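Local atomic coordinates of major capsid protein (Norovirus Hu/GI.7/TCH-060/USA/2003, PDB entry 4P12), a protein that forms the protruding (P) domain of the norovirus capsid, assembles as a dimer and probably carries the site that binds histo-blood group antigens on host cells. Residues 5-10 / 285-290; 22-27 / 204-209; 167-172 / 212-217; 195-200 / 291-296. All coordinates share one frame; numbering follows the deposited sequence.

Contact 1: 5-10 / 285-290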
# COMPACT_ATOMS: atom_id res chain seq x y z
N ARG A 5 19.35 -17.41 0.33
CA ARG A 5 20.74 -17.41 0.81
C ARG A 5 21.32 -16.06 1.26
O ARG A 5 21.31 -15.76 2.45
CB ARG A 5 21.64 -17.98 -0.29
N GLN A 6 21.65 -15.17 0.38
CA GLN A 6 22.29 -13.92 0.78
C GLN A 6 21.34 -12.74 1.01
O GLN A 6 20.47 -12.46 0.18
CB GLN A 6 23.36 -13.53 -0.25
CG GLN A 6 24.62 -14.37 -0.16
CD GLN A 6 25.42 -14.06 1.09
OE1 GLN A 6 25.58 -12.89 1.46
NE2 GLN A 6 25.91 -15.09 1.75
N LEU A 7 21.53 -12.05 2.13
CA LEU A 7 20.72 -10.88 2.46
C LEU A 7 20.94 -9.71 1.50
O LEU A 7 22.07 -9.36 1.16
CB LEU A 7 21.03 -10.41 3.88
CG LEU A 7 20.21 -9.23 4.40
CD1 LEU A 7 18.77 -9.61 4.65
CD2 LEU A 7 20.83 -8.67 5.68
N THR A 8 19.83 -9.12 1.06
CA THR A 8 19.85 -7.85 0.35
C THR A 8 18.78 -6.95 0.97
O THR A 8 17.92 -7.43 1.70
CB THR A 8 19.57 -8.01 -1.14
OG1 THR A 8 18.30 -8.65 -1.32
CG2 THR A 8 20.65 -8.86 -1.80
N VAL A 9 18.83 -5.66 0.67
CA VAL A 9 17.70 -4.79 0.96
C VAL A 9 17.15 -4.27 -0.38
O VAL A 9 17.84 -4.34 -1.39
CB VAL A 9 18.09 -3.62 1.91
CG1 VAL A 9 18.45 -4.15 3.29
CG2 VAL A 9 19.23 -2.82 1.33
N PRO A 10 15.89 -3.80 -0.39
CA PRO A 10 15.26 -3.38 -1.65
C PRO A 10 16.02 -2.33 -2.44
O PRO A 10 16.43 -1.32 -1.87
CB PRO A 10 13.94 -2.78 -1.17
CG PRO A 10 13.61 -3.54 0.06
CD PRO A 10 14.94 -3.77 0.74
N PHE A 285 19.21 2.33 -0.21
CA PHE A 285 20.02 1.54 0.72
C PHE A 285 20.53 0.30 0.00
O PHE A 285 19.78 -0.34 -0.75
CB PHE A 285 19.22 1.11 1.94
CG PHE A 285 18.87 2.25 2.87
CD1 PHE A 285 19.79 2.69 3.82
CD2 PHE A 285 17.64 2.86 2.79
CE1 PHE A 285 19.48 3.75 4.67
CE2 PHE A 285 17.31 3.91 3.65
CZ PHE A 285 18.23 4.35 4.58
N VAL A 286 21.80 -0.03 0.23
CA VAL A 286 22.43 -1.19 -0.40
C VAL A 286 23.25 -1.95 0.66
O VAL A 286 24.02 -1.33 1.41
CB VAL A 286 23.37 -0.78 -1.55
CG1 VAL A 286 23.99 -2.01 -2.22
CG2 VAL A 286 22.63 0.08 -2.58
N PHE A 287 23.06 -3.26 0.73
CA PHE A 287 23.86 -4.10 1.62
C PHE A 287 25.34 -4.02 1.27
O PHE A 287 25.73 -4.13 0.10
CB PHE A 287 23.39 -5.56 1.54
CG PHE A 287 24.23 -6.53 2.35
CD1 PHE A 287 23.96 -6.74 3.69
CD2 PHE A 287 25.29 -7.21 1.77
CE1 PHE A 287 24.73 -7.64 4.43
CE2 PHE A 287 26.06 -8.10 2.50
CZ PHE A 287 25.78 -8.31 3.83
N SER A 288 26.17 -3.83 2.29
CA SER A 288 27.61 -3.77 2.06
C SER A 288 28.32 -5.02 2.59
O SER A 288 28.99 -5.73 1.84
CB SER A 288 28.18 -2.49 2.68
OG SER A 288 29.57 -2.37 2.40
N SER A 289 28.16 -5.29 3.88
CA SER A 289 28.79 -6.46 4.50
C SER A 289 28.20 -6.76 5.87
O SER A 289 27.52 -5.90 6.44
CB SER A 289 30.31 -6.27 4.62
OG SER A 289 30.61 -5.21 5.51
N TRP A 290 28.44 -7.97 6.36
CA TRP A 290 28.15 -8.30 7.76
C TRP A 290 29.26 -7.75 8.65
O TRP A 290 30.46 -7.91 8.36
CB TRP A 290 28.02 -9.82 7.94
CG TRP A 290 26.80 -10.37 7.26
CD1 TRP A 290 26.74 -11.01 6.06
CD2 TRP A 290 25.45 -10.29 7.75
NE1 TRP A 290 25.43 -11.34 5.77
CE2 TRP A 290 24.62 -10.92 6.79
CE3 TRP A 290 24.86 -9.76 8.90
CZ2 TRP A 290 23.24 -11.03 6.95
CZ3 TRP A 290 23.49 -9.88 9.06
CH2 TRP A 290 22.69 -10.50 8.09
O HOH W 1 24.42 -12.68 3.60
O HOH W 2 19.72 -2.56 -2.52
O HOH W 3 21.21 -4.71 -1.07
O HOH W 4 16.50 1.20 -0.32
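The F287 ring lies between two backbone atoms. L7 O is over one face, offset toward the rim and 3.8 Å from F287 CG; S289 N is over the other face. The W290 indole has F287 CE1 over one face, also offset. A water sits at its edge in plane and accepts from W290 NE1 at 2.7 Å. The L7 side chain crosses the indole at about a right angle, with L7 CD2 3.6 Å from W290 CH2. With L7 CG anti to the backbone N (chi1 -177°) and chi2 at 70°, CD2 meets the indole. Segment 5-10 runs antiparallel to strand 284-291, but no direct hydrogen bond joins them. Waters fill that role. One links V9 N to F287 N, accepting from F287 N at 3.0 Å. A second donates to both V9 O and F285 O. A third joins P10 O to F285 N and lies at the edge of the F285 ring. V9 CG2 comes within 3.3 Å of F285 O. S288 and S289 form a classic beta bulge opposite L243 of strand 241-247. Away from the strand, T8 OG1 is hydrogen-bonded to H229 and Q233 of helix 224-233.

Contact 2: 22-27 / 204-209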
# COMPACT_ATOMS: atom_id res chain seq x y z
N VAL A 22 1.24 3.82 8.69
CA VAL A 22 0.10 4.48 8.04
C VAL A 22 0.18 4.31 6.53
O VAL A 22 1.28 4.08 6.00
CB VAL A 22 -0.03 6.01 8.38
CG1 VAL A 22 -0.53 6.22 9.79
CG2 VAL A 22 1.32 6.76 8.14
N PRO A 23 -0.96 4.38 5.82
CA PRO A 23 -0.95 4.25 4.36
C PRO A 23 -0.46 5.54 3.72
O PRO A 23 -1.25 6.44 3.40
CB PRO A 23 -2.41 3.95 4.01
CG PRO A 23 -3.21 4.51 5.14
CD PRO A 23 -2.34 4.45 6.37
N ALA A 24 0.85 5.64 3.56
CA ALA A 24 1.48 6.86 3.10
C ALA A 24 2.88 6.54 2.60
O ALA A 24 3.43 5.48 2.94
CB ALA A 24 1.55 7.88 4.26
N MET A 25 3.49 7.46 1.87
CA MET A 25 4.83 7.24 1.32
C MET A 25 5.91 8.04 2.06
O MET A 25 5.75 9.24 2.29
CB MET A 25 4.86 7.58 -0.17
CG MET A 25 3.85 6.80 -1.01
SD MET A 25 4.29 5.06 -1.17
CE MET A 25 6.00 5.18 -1.67
N ILE A 26 6.99 7.36 2.43
CA ILE A 26 8.06 7.98 3.22
C ILE A 26 8.56 9.22 2.49
O ILE A 26 8.82 9.17 1.28
CB ILE A 26 9.25 7.00 3.41
CG1 ILE A 26 8.82 5.75 4.19
CG2 ILE A 26 10.42 7.68 4.14
CD1 ILE A 26 8.16 6.05 5.50
N ASN A 27 8.72 10.32 3.22
CA ASN A 27 9.29 11.52 2.61
C ASN A 27 10.56 12.07 3.26
O ASN A 27 11.23 12.93 2.69
CB ASN A 27 8.19 12.59 2.39
CG ASN A 27 7.80 13.32 3.66
OD1 ASN A 27 7.83 12.76 4.75
ND2 ASN A 27 7.31 14.54 3.50
N PHE A 204 11.58 6.58 9.77
CA PHE A 204 11.10 6.93 8.44
C PHE A 204 9.75 7.62 8.60
O PHE A 204 8.83 7.04 9.17
CB PHE A 204 11.02 5.66 7.58
CG PHE A 204 12.35 4.96 7.46
CD1 PHE A 204 13.26 5.34 6.49
CD2 PHE A 204 12.71 3.96 8.37
CE1 PHE A 204 14.50 4.71 6.39
CE2 PHE A 204 13.95 3.33 8.29
CZ PHE A 204 14.85 3.71 7.30
N MET A 205 9.65 8.86 8.11
CA MET A 205 8.51 9.73 8.40
C MET A 205 7.59 9.87 7.20
O MET A 205 8.05 9.86 6.06
CB MET A 205 8.99 11.13 8.77
CG MET A 205 10.06 11.19 9.84
SD MET A 205 9.56 10.40 11.38
CE MET A 205 8.14 11.39 11.82
N SER A 206 6.29 9.98 7.47
CA SER A 206 5.31 10.27 6.41
C SER A 206 4.37 11.36 6.87
O SER A 206 4.01 11.41 8.05
CB SER A 206 4.47 9.04 6.09
OG SER A 206 5.25 8.04 5.45
N ASP A 207 3.98 12.23 5.94
CA ASP A 207 2.90 13.18 6.22
C ASP A 207 1.61 12.38 6.44
O ASP A 207 1.35 11.41 5.73
CB ASP A 207 2.71 14.15 5.04
CG ASP A 207 3.94 15.02 4.79
OD1 ASP A 207 4.70 15.30 5.74
OD2 ASP A 207 4.14 15.42 3.62
N PHE A 208 0.80 12.79 7.42
CA PHE A 208 -0.46 12.11 7.71
C PHE A 208 -1.34 13.05 8.51
O PHE A 208 -0.82 13.83 9.31
CB PHE A 208 -0.22 10.84 8.53
CG PHE A 208 -1.40 9.92 8.56
CD1 PHE A 208 -1.71 9.15 7.44
CD2 PHE A 208 -2.21 9.84 9.69
CE1 PHE A 208 -2.80 8.30 7.45
CE2 PHE A 208 -3.30 8.98 9.70
CZ PHE A 208 -3.59 8.22 8.58
N PRO A 209 -2.67 13.00 8.29
CA PRO A 209 -3.51 13.94 9.03
C PRO A 209 -3.66 13.63 10.52
O PRO A 209 -4.50 12.83 10.93
CB PRO A 209 -4.86 13.88 8.30
CG PRO A 209 -4.86 12.56 7.58
CD PRO A 209 -3.43 12.23 7.27
O HOH W 5 4.67 11.61 3.24
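V22 lies over one face of the F208 ring. Its CG1 stands over the ring centre, 3.7 Å from the centroid and only 3° off the normal, a clear CH-pi contact. P209 CD lies over the opposite face, so the ring is sandwiched. F208 CG is anti to the backbone N (chi1 -165°), which swings the ring toward V22. P23 CD approaches F208 CE1 obliquely at 4.0 Å. Further along, A24 CB meets S206 CB at 3.6 Å, and I26 CD1 reaches F204 CB at 3.6 Å. I26 CG2 comes to the edge of the F204 ring, near its plane. One direct backbone bond joins the segments: N27 N donates to M205 O at 3.0 Å, nearly straight at 165°. I26 CA adds a CA-H...O contact to the same oxygen, at 3.4 Å from M205 O. A water donates to M25 O and accepts from D207 N, filling the step between the backbones.

In the next shell, M205 pairs with K28, where strand 28-30 runs antiparallel to strand 200-207. N19 gives a weak hydrogen bond to S206 OG. The second subunit packs on M25 through S59, on D207 through V115 and on P209 through F113. With M25 O and D207 N bridged by a water, the two backbones have one direct hydrogen bond, N27 N to M205 O, and apolar side-chain packing supplies much of the rest of the contact.

Contact 3: 167-172 / 212-217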
# COMPACT_ATOMS: atom_id res chain seq x y z
N GLY A 167 -8.11 19.43 24.40
CA GLY A 167 -6.93 20.04 24.99
C GLY A 167 -5.71 19.15 24.98
O GLY A 167 -4.58 19.62 25.16
N ALA A 168 -5.92 17.86 24.75
CA ALA A 168 -4.83 16.89 24.71
C ALA A 168 -4.13 16.93 23.36
O ALA A 168 -4.62 17.55 22.41
CB ALA A 168 -5.33 15.49 25.02
N ARG A 169 -2.98 16.28 23.25
CA ARG A 169 -2.32 16.22 21.97
C ARG A 169 -2.22 14.76 21.54
O ARG A 169 -2.39 13.85 22.36
CB ARG A 169 -0.93 16.87 21.99
CG ARG A 169 0.20 15.94 22.40
CD ARG A 169 1.55 16.67 22.45
NE ARG A 169 2.63 15.80 22.91
CZ ARG A 169 2.85 15.49 24.19
NH1 ARG A 169 2.06 15.98 25.14
NH2 ARG A 169 3.86 14.70 24.52
N VAL A 170 -2.07 14.55 20.24
CA VAL A 170 -1.76 13.22 19.72
C VAL A 170 -0.25 13.04 19.66
O VAL A 170 0.47 13.88 19.11
CB VAL A 170 -2.33 13.04 18.31
CG1 VAL A 170 -1.93 11.68 17.76
CG2 VAL A 170 -3.84 13.19 18.33
N ASP A 171 0.23 11.93 20.22
CA ASP A 171 1.64 11.55 20.14
C ASP A 171 1.73 10.25 19.36
O ASP A 171 1.46 9.17 19.90
CB ASP A 171 2.20 11.36 21.55
CG ASP A 171 3.67 10.97 21.56
OD1 ASP A 171 4.26 10.77 20.48
OD2 ASP A 171 4.24 10.86 22.67
N PRO A 172 2.10 10.33 18.07
CA PRO A 172 2.10 9.12 17.25
C PRO A 172 3.28 8.19 17.54
O PRO A 172 3.39 7.15 16.90
CB PRO A 172 2.17 9.67 15.82
CG PRO A 172 2.93 10.94 15.97
CD PRO A 172 2.49 11.52 17.30
N SER A 212 -3.97 18.08 16.14
CA SER A 212 -3.35 18.38 17.43
C SER A 212 -2.16 17.48 17.72
O SER A 212 -1.99 17.02 18.85
CB SER A 212 -4.35 18.32 18.58
OG SER A 212 -5.40 19.23 18.38
N GLY A 213 -1.30 17.30 16.73
CA GLY A 213 -0.03 16.66 17.00
C GLY A 213 1.03 17.73 16.85
O GLY A 213 0.76 18.80 16.31
N ASN A 214 2.22 17.47 17.37
CA ASN A 214 3.26 18.49 17.30
C ASN A 214 3.62 18.73 15.83
O ASN A 214 3.88 19.87 15.43
CB ASN A 214 4.49 18.07 18.12
CG ASN A 214 4.27 18.22 19.62
OD1 ASN A 214 3.31 18.85 20.07
ND2 ASN A 214 5.19 17.66 20.40
N THR A 215 3.73 17.65 15.07
CA THR A 215 3.74 17.72 13.60
C THR A 215 2.71 16.75 13.04
O THR A 215 2.28 15.83 13.73
CB THR A 215 5.11 17.41 13.01
OG1 THR A 215 5.47 16.06 13.33
CG2 THR A 215 6.17 18.37 13.55
N ALA A 216 2.30 16.97 11.79
CA ALA A 216 1.41 16.03 11.13
C ALA A 216 2.23 14.96 10.42
O ALA A 216 2.18 14.85 9.18
CB ALA A 216 0.48 16.76 10.17
N GLN A 217 3.03 14.23 11.19
CA GLN A 217 3.85 13.16 10.64
C GLN A 217 3.80 11.93 11.52
O GLN A 217 3.61 12.03 12.73
CB GLN A 217 5.30 13.62 10.49
CG GLN A 217 5.48 14.58 9.32
CD GLN A 217 6.81 14.38 8.62
OE1 GLN A 217 6.86 13.87 7.49
NE2 GLN A 217 7.90 14.73 9.30
O HOH W 6 -5.69 19.71 21.63
O HOH W 7 2.75 15.19 19.07
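R169 and N214 lay their flat ends nearly parallel, guanidinium and amide planes 7° apart, though the side chains cross obliquely. The approach is loose: R169 CD is 3.7 Å from N214 OD1, and R169 NE is 4.0 Å from N214 ND2. The R169 chain is extended from CG to NE, which brings CD and NE alongside the N214 amide. P172 meets the other segment through its ring, with P172 CG 3.5 Å from Q217 O. Between these ends the backbones do the binding. V170 N donates to S212 O at 2.8 Å. G213 CA gives a CA-H...O contact to V170 O. A water donates to V170 O and accepts from N214 N at 2.9 Å.

Here two loops of the P domain meet, partly at its surface. V170 packs on P163, just past strand 153-162, and on I210, while P172 O accepts a hydrogen bond from R21. A216 is the centre of an inverse gamma turn. Q217 then begins strand 217-220, and its side chain lies against M205 and D207 of the antiparallel strand 200-207.

Contact 4: 195-200 / 291-296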
# COMPACT_ATOMS: atom_id res chain seq x y z
N PRO A 195 20.98 0.97 20.29
CA PRO A 195 21.89 -0.11 20.68
C PRO A 195 23.31 0.25 21.07
O PRO A 195 24.14 -0.66 21.10
CB PRO A 195 21.94 -0.97 19.42
CG PRO A 195 21.72 0.00 18.30
CD PRO A 195 20.80 1.06 18.83
N GLY A 196 23.60 1.49 21.43
CA GLY A 196 24.97 1.77 21.86
C GLY A 196 25.87 2.35 20.78
O GLY A 196 25.42 2.59 19.65
N PHE A 197 27.11 2.65 21.17
CA PHE A 197 28.16 3.10 20.25
C PHE A 197 27.77 4.38 19.52
O PHE A 197 28.11 4.59 18.34
CB PHE A 197 28.52 1.99 19.26
CG PHE A 197 28.98 0.74 19.95
CD1 PHE A 197 30.22 0.69 20.56
CD2 PHE A 197 28.15 -0.38 20.02
CE1 PHE A 197 30.64 -0.44 21.23
CE2 PHE A 197 28.58 -1.52 20.68
CZ PHE A 197 29.82 -1.55 21.28
N GLY A 198 27.05 5.25 20.24
CA GLY A 198 26.67 6.54 19.70
C GLY A 198 25.56 6.47 18.67
O GLY A 198 25.22 7.47 18.05
N GLU A 199 24.98 5.29 18.49
CA GLU A 199 23.95 5.08 17.48
C GLU A 199 22.57 5.57 17.88
O GLU A 199 22.18 5.54 19.06
CB GLU A 199 23.90 3.59 17.10
CG GLU A 199 25.18 3.17 16.39
CD GLU A 199 25.24 1.68 16.08
OE1 GLU A 199 24.19 1.02 15.94
OE2 GLU A 199 26.37 1.16 16.05
N ALA A 200 21.83 6.02 16.87
CA ALA A 200 20.46 6.48 17.04
C ALA A 200 19.61 5.73 16.04
O ALA A 200 20.01 5.52 14.89
CB ALA A 200 20.35 7.98 16.78
N VAL A 291 28.83 -7.12 9.75
CA VAL A 291 29.73 -6.48 10.71
C VAL A 291 29.35 -6.71 12.18
O VAL A 291 28.19 -6.99 12.51
CB VAL A 291 29.82 -4.96 10.46
CG1 VAL A 291 30.25 -4.68 9.02
CG2 VAL A 291 28.49 -4.29 10.76
N SER A 292 30.38 -6.62 13.01
CA SER A 292 30.31 -6.90 14.43
C SER A 292 29.45 -5.87 15.14
O SER A 292 29.40 -4.70 14.76
CB SER A 292 31.71 -6.93 15.04
OG SER A 292 31.68 -6.55 16.41
N ARG A 293 28.79 -6.29 16.20
CA ARG A 293 27.71 -5.50 16.70
C ARG A 293 28.43 -4.22 17.02
O ARG A 293 27.82 -3.18 17.26
CB ARG A 293 27.13 -6.11 17.97
CG ARG A 293 26.23 -5.18 18.76
CD ARG A 293 26.16 -5.58 20.23
NE ARG A 293 24.92 -5.14 20.86
CZ ARG A 293 24.43 -3.90 20.77
NH1 ARG A 293 25.08 -2.98 20.07
NH2 ARG A 293 23.30 -3.59 21.38
N TYR A 294 29.75 -4.32 17.04
CA TYR A 294 30.53 -3.30 17.72
C TYR A 294 31.03 -2.19 16.81
O TYR A 294 31.88 -1.39 17.22
CB TYR A 294 31.72 -3.93 18.48
CG TYR A 294 31.38 -4.88 19.62
CD1 TYR A 294 30.36 -4.59 20.52
CD2 TYR A 294 32.11 -6.05 19.82
CE1 TYR A 294 30.06 -5.45 21.57
CE2 TYR A 294 31.82 -6.91 20.87
CZ TYR A 294 30.79 -6.60 21.74
OH TYR A 294 30.50 -7.45 22.78
N TYR A 295 30.83 -2.56 15.51
CA TYR A 295 31.33 -1.77 14.39
C TYR A 295 30.93 -0.31 14.58
O TYR A 295 29.75 0.00 14.74
CB TYR A 295 30.77 -2.30 13.06
CG TYR A 295 31.28 -1.59 11.82
CD1 TYR A 295 30.64 -0.46 11.33
CD2 TYR A 295 32.41 -2.04 11.15
CE1 TYR A 295 31.10 0.20 10.20
CE2 TYR A 295 32.88 -1.39 10.01
CZ TYR A 295 32.21 -0.27 9.55
OH TYR A 295 32.65 0.39 8.43
N GLN A 296 31.91 0.59 14.54
CA GLN A 296 31.67 2.00 14.82
C GLN A 296 31.38 2.75 13.51
O GLN A 296 32.25 2.83 12.63
CB GLN A 296 32.85 2.62 15.57
CG GLN A 296 32.66 4.09 15.90
CD GLN A 296 31.66 4.30 17.02
OE1 GLN A 296 31.82 3.75 18.12
NE2 GLN A 296 30.60 5.06 16.75
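Two beta turns face each other here: a type I' turn from G196 to E199 and a type I turn from S292 to Y295. Q296 bonds to the first turn, R293 to P195 just before it. E199 N donates to G196 O at 3.0 Å and closes the first. P195 O is gripped by the R293 guanidinium. NH1 of R293 donates to P195 O at 2.7 Å, and NH2 adds a weak bond to the same oxygen at 3.1 Å. The R293 chain is extended from CG to NE, which carries the guanidinium across to the other loop. F197 O is satisfied by Q296 NE2 at 3.0 Å, the donor lying 37° above the carbonyl plane. Q296 bends at chi2 (74°) to make this reach. E199 turns to the sheet: its carboxylate forms a salt bridge with K259 and hydrogen bonds with T267 and Y261. K259 NZ also binds R293 O and Y295 O, so one lysine holds both loops to strand 254-261. Y295 OH is hydrogen-bonded to E257 of that strand. The F197 ring fits between these polar links, with R293 NH1 at its edge near the plane, 3.8 Å from F197 CE2.

From the N terminus, residues 5-10 meet strand 284-291 in contact 1, which closes the longest loop and encloses contacts 2 and 3. Contact 2 ties 22-27 to the end of strand 200-207. The six-stranded sheet built from strands between 65 and 162 falls within its loop. Contact 3 starts at 167-172, inside that loop, and ends at 212-217, beyond it, so contacts 2 and 3 cross. They also touch, through a probable hydrogen bond from F208 N to A216 O. Contact 4 joins the loop before strand 200-207 to the loop after strand 284-291 and crosses all three others. Contacts 1 and 2 meet where F285 packs on F204; both residues are on strands of the seven-stranded sheet.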